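Local coordinates for chorismate mutase and shikimate 5-dehydrogenase fusion protein (Clostridium acetobutylicum, PDB 3FBT) that probably catalyses, through this shikimate dehydrogenase part of a chorismate mutase fusion, the reversible NADPH-linked reduction of 3-dehydroshikimate to shikimate, at residues 124-129 with 180-185. Sequence-based numbering, arbitrary orientation.
Sequences ICVVLG and DVIINC
At the start of the pairing, D180 takes the place of a backbone carbonyl: its OD2 accepts the N-H of I124 at 2.6 Å, through the lone pair anti to the other carboxylate oxygen. With CG beside its own backbone N (chi1 -57°), the short acid turns back across the I124 side chain at about a right angle. I124 O is gripped twice, by V181 N almost along the C=O axis and by D180 N on an in-plane lone pair. From there 124-128 and 181-184 run parallel, and the ladder continues through V126 N to V181 O, I183 N to V126 O (2.8 Å) and L128 N to I183 O, ending with C185 N on L128 O. These are the two central strands of the parallel six-stranded Rossmann sheet in the NADP-binding domain; the chain between them adds strands 148-153 and 167-170 on the far side of 124-128, then returns to lay 181-184 along its other edge. Beta-branched V126, V127, V181, I182 and I183 suit extended backbone. On the face of V126 and I182, CG1 of each is anti to its backbone N, so the two side chains lie side by side, with CG1 to CG1 at 4.2 Å. L128, its CG swung beside the backbone N (chi1 -45°), crosses I182 obliquely and sets CD1 4.0 Å from I182 CD1. N184 shares this face, its buried amide hydrogen-bonding D212 OD1 through ND2 and T186 OG1 through OD1. The other face, under helix 134-143, carries C125, V127 and I183, small or branched groups that pack against L141; V127 CG1 also meets C185 SG at 3.8 Å, just past the end of strand 181-184. Where the first strand ends, G129 adopts a positive phi (84°), which glycine accepts readily, and opens the GxGxxA turn predicted to bind NADP(+).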
ATOM      1  N   ILE A 124     -43.272 -11.887  -5.655  1.00 49.26           N
ATOM      2  CA  ILE A 124     -43.450 -10.536  -6.219  1.00 47.11           C
ATOM      3  C   ILE A 124     -42.423  -9.620  -5.549  1.00 45.94           C
ATOM      4  O   ILE A 124     -42.465  -9.385  -4.299  1.00 45.21           O
ATOM      5  CB  ILE A 124     -44.864  -9.966  -6.009  1.00 46.61           C
ATOM      6  CG1 ILE A 124     -45.898 -10.794  -6.801  1.00 49.22           C
ATOM      7  CG2 ILE A 124     -44.882  -8.411  -6.410  1.00 47.74           C
ATOM      8  CD1 ILE A 124     -47.402 -10.547  -6.382  1.00 52.19           C
ATOM      9  N   CYS A 125     -41.471  -9.157  -6.351  1.00 43.58           N
ATOM     10  CA  CYS A 125     -40.362  -8.418  -5.743  1.00 44.91           C
ATOM     11  C   CYS A 125     -40.324  -6.955  -6.154  1.00 44.06           C
ATOM     12  O   CYS A 125     -40.348  -6.654  -7.362  1.00 44.74           O
ATOM     13  CB  CYS A 125     -39.065  -9.058  -6.161  1.00 45.21           C
ATOM     14  SG  CYS A 125     -38.939 -10.786  -5.575  1.00 50.46           S
ATOM     15  N   VAL A 126     -40.237  -6.097  -5.143  1.00 41.60           N
ATOM     16  CA  VAL A 126     -40.240  -4.677  -5.352  1.00 42.80           C
ATOM     17  C   VAL A 126     -38.945  -3.987  -4.946  1.00 40.42           C
ATOM     18  O   VAL A 126     -38.557  -3.994  -3.795  1.00 42.10           O
ATOM     19  CB  VAL A 126     -41.480  -4.013  -4.631  1.00 41.14           C
ATOM     20  CG1 VAL A 126     -41.367  -2.510  -4.699  1.00 42.46           C
ATOM     21  CG2 VAL A 126     -42.752  -4.489  -5.358  1.00 43.60           C
ATOM     22  N   VAL A 127     -38.297  -3.354  -5.889  1.00 40.85           N
ATOM     23  CA  VAL A 127     -37.055  -2.626  -5.578  1.00 40.01           C
ATOM     24  C   VAL A 127     -37.229  -1.117  -5.520  1.00 39.48           C
ATOM     25  O   VAL A 127     -37.736  -0.485  -6.483  1.00 39.17           O
ATOM     26  CB  VAL A 127     -35.950  -2.951  -6.633  1.00 41.64           C
ATOM     27  CG1 VAL A 127     -34.604  -2.278  -6.258  1.00 41.22           C
ATOM     28  CG2 VAL A 127     -35.790  -4.409  -6.832  1.00 37.60           C
ATOM     29  N   LEU A 128     -36.762  -0.516  -4.424  1.00 39.96           N
ATOM     30  CA  LEU A 128     -36.831   0.924  -4.281  1.00 39.98           C
ATOM     31  C   LEU A 128     -35.538   1.618  -4.675  1.00 40.22           C
ATOM     32  O   LEU A 128     -34.474   1.332  -4.097  1.00 40.16           O
ATOM     33  CB  LEU A 128     -37.171   1.332  -2.856  1.00 39.69           C
ATOM     34  CG  LEU A 128     -38.310   0.514  -2.236  1.00 42.56           C
ATOM     35  CD1 LEU A 128     -38.446   0.994  -0.786  1.00 39.97           C
ATOM     36  CD2 LEU A 128     -39.549   0.646  -3.016  1.00 38.04           C
ATOM     37  N   GLY A 129     -35.641   2.543  -5.630  1.00 40.67           N
ATOM     38  CA  GLY A 129     -34.492   3.213  -6.255  1.00 40.78           C
ATOM     39  C   GLY A 129     -33.801   2.485  -7.407  1.00 43.41           C
ATOM     40  O   GLY A 129     -33.848   1.264  -7.544  1.00 41.48           O
ATOM     41  N   ASP A 180     -44.697  -9.487  -2.173  1.00 46.68           N
ATOM     42  CA  ASP A 180     -44.028 -10.357  -1.214  1.00 46.83           C
ATOM     43  C   ASP A 180     -42.798  -9.714  -0.578  1.00 46.70           C
ATOM     44  O   ASP A 180     -42.705  -9.633   0.639  1.00 48.40           O
ATOM     45  CB  ASP A 180     -43.673 -11.628  -1.972  1.00 45.76           C
ATOM     46  CG  ASP A 180     -44.932 -12.304  -2.612  1.00 48.59           C
ATOM     47  OD1 ASP A 180     -45.911 -12.463  -1.856  1.00 51.15           O
ATOM     48  OD2 ASP A 180     -44.968 -12.666  -3.848  1.00 48.97           O
ATOM     49  N   VAL A 181     -41.855  -9.251  -1.408  1.00 45.95           N
ATOM     50  CA  VAL A 181     -40.559  -8.751  -0.941  1.00 44.68           C
ATOM     51  C   VAL A 181     -40.319  -7.326  -1.442  1.00 43.99           C
ATOM     52  O   VAL A 181     -40.458  -7.072  -2.634  1.00 42.69           O
ATOM     53  CB  VAL A 181     -39.424  -9.671  -1.474  1.00 44.46           C
ATOM     54  CG1 VAL A 181     -38.084  -9.119  -1.140  1.00 46.48           C
ATOM     55  CG2 VAL A 181     -39.582 -11.139  -0.915  1.00 43.90           C
ATOM     56  N   ILE A 182     -39.985  -6.415  -0.532  1.00 43.31           N
ATOM     57  CA  ILE A 182     -39.704  -5.037  -0.888  1.00 43.80           C
ATOM     58  C   ILE A 182     -38.308  -4.656  -0.356  1.00 44.57           C
ATOM     59  O   ILE A 182     -37.975  -4.894   0.814  1.00 44.50           O
ATOM     60  CB  ILE A 182     -40.801  -4.029  -0.335  1.00 42.61           C
ATOM     61  CG1 ILE A 182     -40.445  -2.580  -0.616  1.00 43.56           C
ATOM     62  CG2 ILE A 182     -41.032  -4.198   1.156  1.00 42.58           C
ATOM     63  CD1 ILE A 182     -41.462  -1.532   0.034  1.00 42.01           C
ATOM     64  N   ILE A 183     -37.509  -4.070  -1.247  1.00 42.90           N
ATOM     65  CA  ILE A 183     -36.064  -3.882  -1.032  1.00 41.26           C
ATOM     66  C   ILE A 183     -35.682  -2.414  -1.233  1.00 39.13           C
ATOM     67  O   ILE A 183     -35.903  -1.862  -2.310  1.00 41.24           O
ATOM     68  CB  ILE A 183     -35.282  -4.741  -2.040  1.00 40.67           C
ATOM     69  CG1 ILE A 183     -35.704  -6.210  -1.919  1.00 38.42           C
ATOM     70  CG2 ILE A 183     -33.730  -4.564  -1.846  1.00 41.09           C
ATOM     71  CD1 ILE A 183     -35.564  -6.957  -3.200  1.00 32.97           C
ATOM     72  N   ASN A 184     -35.094  -1.803  -0.230  1.00 37.76           N
ATOM     73  CA  ASN A 184     -34.645  -0.439  -0.327  1.00 39.95           C
ATOM     74  C   ASN A 184     -33.243  -0.375  -0.894  1.00 40.65           C
ATOM     75  O   ASN A 184     -32.306  -0.879  -0.296  1.00 41.89           O
ATOM     76  CB  ASN A 184     -34.564   0.173   1.047  1.00 38.82           C
ATOM     77  CG  ASN A 184     -34.086   1.568   0.977  1.00 40.27           C
ATOM     78  OD1 ASN A 184     -34.555   2.319   0.118  1.00 38.61           O
ATOM     79  ND2 ASN A 184     -33.110   1.945   1.842  1.00 39.33           N
ATOM     80  N   CYS A 185     -33.099   0.235  -2.054  1.00 41.17           N
ATOM     81  CA  CYS A 185     -31.790   0.472  -2.632  1.00 40.40           C
ATOM     82  C   CYS A 185     -31.446   1.970  -2.659  1.00 40.83           C
ATOM     83  O   CYS A 185     -30.444   2.360  -3.250  1.00 41.00           O
ATOM     84  CB  CYS A 185     -31.795  -0.094  -4.057  1.00 38.36           C
ATOM     85  SG  CYS A 185     -31.590  -1.866  -4.056  1.00 39.07           S
TER